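Local coordinates for protein restriction endonuclease LpnPI (Legionella pneumophila subsp. pneumophila str. Philadelphia 1, PDB 4RZL) that recognises DNA carrying modified cytosine through its N-terminal, SRA-related domain, the part described here, and probably cleaves it as an endonuclease, at residues A[184-189]-A[221-226]; A[130-135]-A[151-156]; A[39-44]-A[145-150]. All blocks are in the same frame, centred on the assembly; numbering follows the deposited sequence.

The three contacts follow the sheet of the N-terminal DNA-recognition domain. Interaction 2 pairs strand 132-137 with strand 147-155, its centre about 5 Å from that of the chain. Interaction 3, whose centre is about 15 Å from that of interaction 2, packs helix 40-44 on the beginning of strand 147-155. Interaction 1, whose centre is about 9 Å from that of interaction 2, joins the end of the neighbouring strand 176-187 to the loop after helix 212-220. The centres of interactions 1 and 3 are about 22 Å apart, on opposite sides of the chain's centre. Along the chain, interactions 2 and 3 alternate their segments, and both close before interaction 1 opens. Strand 147-155 therefore links all three.

Interaction 1: A[184-189]-A[221-226]; sequences IFTILN and GKADVL
Ala223 opens the contact by turning its CB toward strand 176-187, where it meets CD2 of Leu188 at 3.6 Å and lies a little farther from the methyl of Thr186. Helix 212-220 also contributes, with Trp217 against Ala223 and Phe214 against Leu188.

Asp224 follows with both its backbone and its carboxylate. Its carbonyl O accepts the backbone N of Asn189 at 2.7 Å and also lies 3.5 Å from Leu188 CA, a CA-H...O contact. The end of the side chain also comes near Asn189: ND2 of Asn189 approaches Asp224 OD2 at 3.3 Å from above the carboxylate plane, the two flat groups standing 82° apart. With CG anti to the backbone N (chi1 -176°), Asn189 brings that atom close to OD2 of Asp224, which its CB also touches.

At Val225 the chain makes a single backbone bridge with Leu188. The side chain crosses that of Thr186 at about a right angle, with CG2 of Val225 3.7 Å from CG2 of Thr186. The hydroxyl of Thr186 is engaged by Gly156 O instead, so only its methyl serves this contact.

Leu226 completes the junction. Its backbone N donates to Ile187 O at 2.9 Å, while Leu226 CB approaches Leu188 O at 3.6 Å. Farther out, CD1 of Leu226 meets CG2 of Ile187 at 4.1 Å, and the leucine also touches Ile24.

Two backbone bonds flanking the bridge thus fasten the loop after helix 212-220 to the end of a central strand. The methyl contacts fill in around them, and the long, out-of-plane Asn189-Asp224 bond is likely to add less than the backbone pair.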
loop_
_atom_site.group_PDB
_atom_site.type_symbol
_atom_site.label_atom_id
_atom_site.label_comp_id
_atom_site.label_asym_id
_atom_site.label_seq_id
_atom_site.Cartn_x
_atom_site.Cartn_y
_atom_site.Cartn_z
ATOM N N ILE A 184 -2.598 -3.754 10.050
ATOM C CA ILE A 184 -3.085 -4.920 9.314
ATOM C C ILE A 184 -4.165 -4.501 8.298
ATOM O O ILE A 184 -5.123 -3.810 8.640
ATOM C CB ILE A 184 -3.633 -5.995 10.279
ATOM C CG1 ILE A 184 -2.553 -6.380 11.299
ATOM C CG2 ILE A 184 -4.170 -7.227 9.507
ATOM C CD1 ILE A 184 -2.872 -7.616 12.134
ATOM N N PHE A 185 -3.977 -4.905 7.045
ATOM C CA PHE A 185 -4.863 -4.528 5.946
ATOM C C PHE A 185 -5.480 -5.750 5.287
ATOM O O PHE A 185 -4.914 -6.840 5.352
ATOM C CB PHE A 185 -4.101 -3.735 4.875
ATOM C CG PHE A 185 -3.539 -2.426 5.361
ATOM C CD1 PHE A 185 -2.294 -2.367 5.978
ATOM C CD2 PHE A 185 -4.257 -1.254 5.211
ATOM C CE1 PHE A 185 -1.777 -1.150 6.422
ATOM C CE2 PHE A 185 -3.743 -0.033 5.650
ATOM C CZ PHE A 185 -2.508 0.017 6.251
ATOM N N THR A 186 -6.616 -5.535 4.625
ATOM C CA THR A 186 -7.273 -6.540 3.800
ATOM C C THR A 186 -6.987 -6.280 2.328
ATOM O O THR A 186 -7.157 -5.157 1.853
ATOM C CB THR A 186 -8.802 -6.524 3.984
ATOM O OG1 THR A 186 -9.121 -6.753 5.355
ATOM C CG2 THR A 186 -9.475 -7.578 3.081
ATOM N N ILE A 187 -6.566 -7.308 1.603
ATOM C CA ILE A 187 -6.401 -7.160 0.165
ATOM C C ILE A 187 -7.732 -7.486 -0.518
ATOM O O ILE A 187 -8.302 -8.559 -0.330
ATOM C CB ILE A 187 -5.267 -8.058 -0.382
ATOM C CG1 ILE A 187 -3.942 -7.700 0.305
ATOM C CG2 ILE A 187 -5.132 -7.887 -1.883
ATOM C CD1 ILE A 187 -2.771 -8.505 -0.158
ATOM N N LEU A 188 -8.225 -6.541 -1.308
ATOM C CA LEU A 188 -9.515 -6.705 -1.978
ATOM C C LEU A 188 -9.450 -7.603 -3.219
ATOM O O LEU A 188 -8.432 -7.671 -3.910
ATOM C CB LEU A 188 -10.067 -5.343 -2.379
ATOM C CG LEU A 188 -10.343 -4.361 -1.249
ATOM C CD1 LEU A 188 -10.768 -3.019 -1.829
ATOM C CD2 LEU A 188 -11.416 -4.915 -0.313
ATOM N N ASN A 189 -10.565 -8.264 -3.512
ATOM C CA ASN A 189 -10.678 -9.068 -4.716
ATOM C C ASN A 189 -10.784 -8.173 -5.953
ATOM O O ASN A 189 -11.849 -8.028 -6.549
ATOM C CB ASN A 189 -11.890 -10.007 -4.612
ATOM C CG ASN A 189 -12.010 -10.956 -5.800
ATOM O OD1 ASN A 189 -11.078 -11.115 -6.588
ATOM N ND2 ASN A 189 -13.168 -11.586 -5.933
ATOM N N GLY A 221 -18.380 -1.548 4.799
ATOM C CA GLY A 221 -17.343 -1.978 5.721
ATOM C C GLY A 221 -17.057 -3.472 5.638
ATOM O O GLY A 221 -16.259 -3.985 6.413
ATOM N N LYS A 222 -17.680 -4.173 4.689
ATOM C CA LYS A 222 -17.454 -5.618 4.523
ATOM C C LYS A 222 -16.737 -5.895 3.204
ATOM O O LYS A 222 -17.276 -5.653 2.125
ATOM C CB LYS A 222 -18.774 -6.396 4.574
ATOM C CG LYS A 222 -19.389 -6.493 5.967
ATOM N N ALA A 223 -15.503 -6.362 3.296
ATOM C CA ALA A 223 -14.648 -6.471 2.122
ATOM C C ALA A 223 -14.817 -7.795 1.399
ATOM O O ALA A 223 -14.950 -8.840 2.028
ATOM C CB ALA A 223 -13.207 -6.291 2.521
ATOM N N ASP A 224 -14.809 -7.745 0.076
ATOM C CA ASP A 224 -14.638 -8.951 -0.734
ATOM C C ASP A 224 -13.137 -9.240 -0.800
ATOM O O ASP A 224 -12.403 -8.576 -1.528
ATOM C CB ASP A 224 -15.233 -8.762 -2.134
ATOM C CG ASP A 224 -15.165 -10.023 -2.989
ATOM O OD1 ASP A 224 -14.922 -11.114 -2.439
ATOM O OD2 ASP A 224 -15.405 -9.931 -4.212
ATOM N N VAL A 225 -12.692 -10.197 0.003
ATOM C CA VAL A 225 -11.272 -10.457 0.214
ATOM C C VAL A 225 -10.687 -11.329 -0.895
ATOM O O VAL A 225 -11.310 -12.306 -1.321
ATOM C CB VAL A 225 -11.020 -11.159 1.577
ATOM C CG1 VAL A 225 -9.520 -11.249 1.875
ATOM C CG2 VAL A 225 -11.747 -10.435 2.708
ATOM N N LEU A 226 -9.480 -10.982 -1.346
ATOM C CA LEU A 226 -8.738 -11.818 -2.281
ATOM C C LEU A 226 -8.167 -13.017 -1.525
ATOM O O LEU A 226 -7.115 -12.924 -0.882
ATOM C CB LEU A 226 -7.622 -11.024 -2.968
ATOM C CG LEU A 226 -7.180 -11.440 -4.378
ATOM C CD1 LEU A 226 -6.172 -10.445 -4.953
ATOM C CD2 LEU A 226 -6.605 -12.830 -4.409
#

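Interaction 2: A[130-135]-A[151-156]; sequences PPIFIF and GVAVPG
Phe133 and Val152 are directly opposite each other across the strands, a non-hydrogen-bonded pair in the antiparallel beta hairpin formed by strands 132-137 and 147-155, part of the domain's mixed sheet. The two short segments run 124° apart, well short of a straight antiparallel alignment.

Backbone bonds join the strands. Ala153 N donates to Ile132 O at 2.7 Å, and Ile134 N donates to Gly151 O at 3.0 Å. The reciprocal bond from Ile132 N to Ala153 O is weak. Ile132 O also receives a CA-H...O contact from Val152 CA at 3.2 Å.

Apolar contacts occupy both faces of the hairpin. On one, Val152 lies alongside Phe133, pointing the same way. Its CG1 is anti to the backbone N (chi1 -176°), which leaves CG2 as the methyl that reaches ring atom CE1 of Phe133 at 3.8 Å. On the other, CD1 of Ile134 presses against the methyl of Ala153 at 3.5 Å. Ile132 sits on this second face too, sending its CD1 to CD of Pro155, and helix 108-119 contributes Leu115 against Ile132 and Phe116 against Pro155.

Just before strand 132-137 begins, one water donates to both Pro130 O (2.8 Å) and Ala153 O (2.6 Å).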
loop_
_atom_site.group_PDB
_atom_site.type_symbol
_atom_site.label_atom_id
_atom_site.label_comp_id
_atom_site.label_asym_id
_atom_site.label_seq_id
_atom_site.Cartn_x
_atom_site.Cartn_y
_atom_site.Cartn_z
ATOM N N PRO A 130 -9.022 6.541 1.543
ATOM C CA PRO A 130 -8.804 6.430 0.104
ATOM C C PRO A 130 -8.393 5.018 -0.296
ATOM O O PRO A 130 -8.068 4.202 0.559
ATOM C CB PRO A 130 -7.652 7.402 -0.140
ATOM C CG PRO A 130 -6.828 7.246 1.097
ATOM C CD PRO A 130 -7.796 6.979 2.234
ATOM N N PRO A 131 -8.381 4.738 -1.600
ATOM C CA PRO A 131 -7.793 3.478 -2.039
ATOM C C PRO A 131 -6.345 3.378 -1.571
ATOM O O PRO A 131 -5.633 4.383 -1.517
ATOM C CB PRO A 131 -7.851 3.581 -3.563
ATOM C CG PRO A 131 -8.904 4.546 -3.839
ATOM C CD PRO A 131 -8.924 5.520 -2.724
ATOM N N ILE A 132 -5.916 2.175 -1.226
ATOM C CA ILE A 132 -4.521 1.952 -0.881
ATOM C C ILE A 132 -3.951 0.929 -1.852
ATOM O O ILE A 132 -4.561 -0.129 -2.073
ATOM C CB ILE A 132 -4.363 1.464 0.572
ATOM C CG1 ILE A 132 -4.775 2.569 1.548
ATOM C CG2 ILE A 132 -2.936 1.034 0.840
ATOM C CD1 ILE A 132 -4.945 2.091 2.977
ATOM N N PHE A 133 -2.824 1.270 -2.473
ATOM C CA PHE A 133 -2.104 0.334 -3.339
ATOM C C PHE A 133 -0.839 -0.170 -2.641
ATOM O O PHE A 133 -0.047 0.628 -2.113
ATOM C CB PHE A 133 -1.706 0.981 -4.669
ATOM C CG PHE A 133 -2.868 1.336 -5.575
ATOM C CD1 PHE A 133 -4.168 0.969 -5.269
ATOM C CD2 PHE A 133 -2.642 2.065 -6.729
ATOM C CE1 PHE A 133 -5.216 1.307 -6.100
ATOM C CE2 PHE A 133 -3.698 2.415 -7.569
ATOM C CZ PHE A 133 -4.981 2.038 -7.251
ATOM N N ILE A 134 -0.636 -1.483 -2.653
ATOM C CA ILE A 134 0.567 -2.085 -2.064
ATOM C C ILE A 134 1.560 -2.539 -3.119
ATOM O O ILE A 134 1.184 -3.219 -4.080
ATOM C CB ILE A 134 0.224 -3.305 -1.185
ATOM C CG1 ILE A 134 -0.780 -2.924 -0.099
ATOM C CG2 ILE A 134 1.501 -3.927 -0.576
ATOM C CD1 ILE A 134 -1.443 -4.146 0.537
ATOM N N PHE A 135 2.820 -2.135 -2.963
ATOM C CA PHE A 135 3.927 -2.615 -3.816
ATOM C C PHE A 135 5.019 -3.193 -2.935
ATOM O O PHE A 135 5.276 -2.680 -1.831
ATOM C CB PHE A 135 4.531 -1.488 -4.677
ATOM C CG PHE A 135 3.602 -0.929 -5.727
ATOM C CD1 PHE A 135 2.721 0.097 -5.421
ATOM C CD2 PHE A 135 3.649 -1.398 -7.035
ATOM C CE1 PHE A 135 1.875 0.635 -6.399
ATOM C CE2 PHE A 135 2.816 -0.877 -8.015
ATOM C CZ PHE A 135 1.918 0.140 -7.699
ATOM N N GLY A 151 -1.741 -5.549 -4.672
ATOM C CA GLY A 151 -3.186 -5.351 -4.653
ATOM C C GLY A 151 -3.700 -4.028 -4.107
ATOM O O GLY A 151 -2.929 -3.198 -3.607
ATOM N N VAL A 152 -5.014 -3.846 -4.214
ATOM C CA VAL A 152 -5.737 -2.732 -3.602
ATOM C C VAL A 152 -6.115 -3.166 -2.191
ATOM O O VAL A 152 -6.655 -4.262 -2.013
ATOM C CB VAL A 152 -7.036 -2.370 -4.365
ATOM C CG1 VAL A 152 -7.705 -1.126 -3.746
ATOM C CG2 VAL A 152 -6.776 -2.189 -5.852
ATOM N N ALA A 153 -5.858 -2.322 -1.198
ATOM C CA ALA A 153 -6.055 -2.731 0.185
ATOM C C ALA A 153 -6.925 -1.755 0.964
ATOM O O ALA A 153 -7.073 -0.588 0.580
ATOM C CB ALA A 153 -4.703 -2.881 0.891
ATOM N N VAL A 154 -7.511 -2.249 2.056
ATOM C CA VAL A 154 -8.270 -1.407 2.965
ATOM C C VAL A 154 -7.861 -1.734 4.389
ATOM O O VAL A 154 -7.472 -2.873 4.673
ATOM C CB VAL A 154 -9.803 -1.583 2.800
ATOM C CG1 VAL A 154 -10.215 -1.198 1.366
ATOM C CG2 VAL A 154 -10.248 -3.007 3.152
ATOM N N PRO A 155 -7.956 -0.739 5.289
ATOM C CA PRO A 155 -7.567 -0.923 6.695
ATOM C C PRO A 155 -8.426 -1.949 7.412
ATOM O O PRO A 155 -9.641 -1.963 7.218
ATOM C CB PRO A 155 -7.763 0.477 7.314
ATOM C CG PRO A 155 -7.725 1.438 6.114
ATOM C CD PRO A 155 -8.361 0.653 4.996
ATOM N N GLY A 156 -7.800 -2.775 8.242
ATOM C CA GLY A 156 -8.520 -3.731 9.056
ATOM C C GLY A 156 -8.623 -5.079 8.377
ATOM O O GLY A 156 -8.156 -5.266 7.244
HETATM O O HOH W 1 -8.190 1.587 1.585
#

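Interaction 3: A[39-44]-A[145-150]; sequences DPISKI and RSVQFK
Arg145 lies against Pro40 and Asp39 at the start of helix 40-44. Its CB lies 4.3 Å from CD of Pro40, CG then leaves anti to the carbonyl carbon (chi1 -55°), and the chain bends at chi2 and chi3. At the tip, NH2 comes to 4.1 Å from Asp39 N, approaching obliquely, and to a similar distance from Asp39 CB. No hydrogen bond forms: Arg145 NH2 remains 5.3 Å from Asp39 OD1, close enough that opposite charges may attract weakly.

Asp39 is the N-cap of this helix. Its OD2 accepts Ser42 N at 2.8 Å from above the carboxylate plane and takes Ser42 OG on its anti lone pair, while Arg55 forms a salt bridge to the same oxygen. The helix is thereby capped next to the beginning of strand 147-155, on which its first turn packs.

Pro40 supplies the tightest approach: CG of its ring sits 3.2 Å from Arg145 O, with CD equally near that oxygen. The same CG meets CG1 of Val147 at 3.8 Å. CG2 of Val147 touches both Pro40 CG and Ile41 CG1, the latter at 4.2 Å; Ile41 and Val147 cross at about a right angle, and Phe135 and Tyr69 pack against both.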
loop_
_atom_site.group_PDB
_atom_site.type_symbol
_atom_site.label_atom_id
_atom_site.label_comp_id
_atom_site.label_asym_id
_atom_site.label_seq_id
_atom_site.Cartn_x
_atom_site.Cartn_y
_atom_site.Cartn_z
ATOM N N ASP A 39 12.544 5.232 -10.300
ATOM C CA ASP A 39 11.457 4.684 -9.496
ATOM C C ASP A 39 10.258 4.305 -10.365
ATOM O O ASP A 39 9.637 5.169 -10.985
ATOM C CB ASP A 39 11.035 5.703 -8.436
ATOM C CG ASP A 39 9.741 5.328 -7.749
ATOM O OD1 ASP A 39 9.741 4.327 -7.013
ATOM O OD2 ASP A 39 8.722 6.024 -7.949
ATOM N N PRO A 40 9.911 3.012 -10.394
ATOM C CA PRO A 40 8.786 2.598 -11.243
ATOM C C PRO A 40 7.426 3.090 -10.757
ATOM O O PRO A 40 6.576 3.401 -11.595
ATOM C CB PRO A 40 8.857 1.061 -11.205
ATOM C CG PRO A 40 9.590 0.742 -9.938
ATOM C CD PRO A 40 10.583 1.867 -9.753
ATOM N N ILE A 41 7.217 3.172 -9.446
ATOM C CA ILE A 41 5.912 3.538 -8.927
ATOM C C ILE A 41 5.445 4.921 -9.394
ATOM O O ILE A 41 4.292 5.079 -9.797
ATOM C CB ILE A 41 5.893 3.505 -7.387
ATOM C CG1 ILE A 41 5.987 2.059 -6.902
ATOM C CG2 ILE A 41 4.609 4.132 -6.857
ATOM C CD1 ILE A 41 6.085 1.923 -5.406
ATOM N N SER A 42 6.324 5.924 -9.339
ATOM C CA SER A 42 5.931 7.282 -9.724
ATOM C C SER A 42 5.723 7.408 -11.237
ATOM O O SER A 42 5.044 8.316 -11.703
ATOM C CB SER A 42 6.961 8.317 -9.239
ATOM O OG SER A 42 8.278 7.927 -9.585
ATOM N N LYS A 43 6.303 6.501 -12.009
ATOM C CA LYS A 43 6.062 6.505 -13.455
ATOM C C LYS A 43 4.690 5.918 -13.796
ATOM O O LYS A 43 3.994 6.404 -14.687
ATOM C CB LYS A 43 7.151 5.732 -14.185
ATOM C CG LYS A 43 7.150 6.005 -15.679
ATOM C CD LYS A 43 8.414 5.481 -16.306
ATOM C CE LYS A 43 8.539 5.954 -17.735
ATOM N NZ LYS A 43 9.768 5.393 -18.337
ATOM N N ILE A 44 4.308 4.868 -13.077
ATOM C CA ILE A 44 3.010 4.234 -13.265
ATOM C C ILE A 44 1.880 5.171 -12.861
ATOM O O ILE A 44 0.852 5.263 -13.534
ATOM C CB ILE A 44 2.897 2.938 -12.433
ATOM C CG1 ILE A 44 4.004 1.961 -12.812
ATOM C CG2 ILE A 44 1.520 2.296 -12.601
ATOM C CD1 ILE A 44 4.108 0.757 -11.864
ATOM N N ARG A 145 15.479 -1.660 -8.685
ATOM C CA ARG A 145 14.391 -0.804 -8.222
ATOM C C ARG A 145 13.032 -1.323 -8.692
ATOM O O ARG A 145 12.009 -0.681 -8.473
ATOM C CB ARG A 145 14.580 0.627 -8.736
ATOM C CG ARG A 145 15.928 1.238 -8.373
ATOM C CD ARG A 145 15.954 1.756 -6.954
ATOM N NE ARG A 145 15.206 3.004 -6.828
ATOM C CZ ARG A 145 15.695 4.209 -7.120
ATOM N NH1 ARG A 145 16.945 4.344 -7.562
ATOM N NH2 ARG A 145 14.931 5.286 -6.968
ATOM N N SER A 146 13.022 -2.485 -9.330
ATOM C CA SER A 146 11.765 -3.068 -9.816
ATOM C C SER A 146 10.823 -3.421 -8.665
ATOM O O SER A 146 11.279 -3.783 -7.573
ATOM C CB SER A 146 12.054 -4.310 -10.663
ATOM O OG SER A 146 12.912 -3.979 -11.738
ATOM N N VAL A 147 9.515 -3.312 -8.907
ATOM C CA VAL A 147 8.519 -3.607 -7.879
ATOM C C VAL A 147 7.434 -4.577 -8.364
ATOM O O VAL A 147 7.275 -4.818 -9.561
ATOM C CB VAL A 147 7.811 -2.319 -7.368
ATOM C CG1 VAL A 147 8.830 -1.333 -6.820
ATOM C CG2 VAL A 147 6.947 -1.669 -8.470
ATOM N N GLN A 148 6.696 -5.138 -7.412
ATOM C CA GLN A 148 5.572 -6.005 -7.709
ATOM C C GLN A 148 4.323 -5.426 -7.057
ATOM O O GLN A 148 4.363 -5.035 -5.896
ATOM C CB GLN A 148 5.849 -7.419 -7.213
ATOM C CG GLN A 148 4.698 -8.402 -7.432
ATOM C CD GLN A 148 4.981 -9.776 -6.846
ATOM O OE1 GLN A 148 5.375 -9.899 -5.686
ATOM N NE2 GLN A 148 4.818 -10.817 -7.664
ATOM N N PHE A 149 3.236 -5.334 -7.815
ATOM C CA PHE A 149 1.943 -4.887 -7.291
ATOM C C PHE A 149 1.267 -6.029 -6.516
ATOM O O PHE A 149 1.084 -7.128 -7.045
ATOM C CB PHE A 149 1.068 -4.401 -8.447
ATOM C CG PHE A 149 -0.313 -3.951 -8.042
ATOM C CD1 PHE A 149 -0.491 -2.862 -7.199
ATOM C CD2 PHE A 149 -1.439 -4.603 -8.543
ATOM C CE1 PHE A 149 -1.778 -2.439 -6.827
ATOM C CE2 PHE A 149 -2.730 -4.179 -8.192
ATOM C CZ PHE A 149 -2.894 -3.094 -7.329
ATOM N N LYS A 150 0.910 -5.785 -5.259
ATOM C CA LYS A 150 0.322 -6.842 -4.430
ATOM C C LYS A 150 -1.189 -6.681 -4.242
ATOM O O LYS A 150 -1.831 -7.561 -3.691
ATOM C CB LYS A 150 0.994 -6.885 -3.059
ATOM C CG LYS A 150 2.528 -6.956 -3.113
ATOM C CD LYS A 150 2.992 -8.134 -3.947
ATOM C CE LYS A 150 2.778 -9.468 -3.219
ATOM N NZ LYS A 150 3.174 -10.653 -4.065
#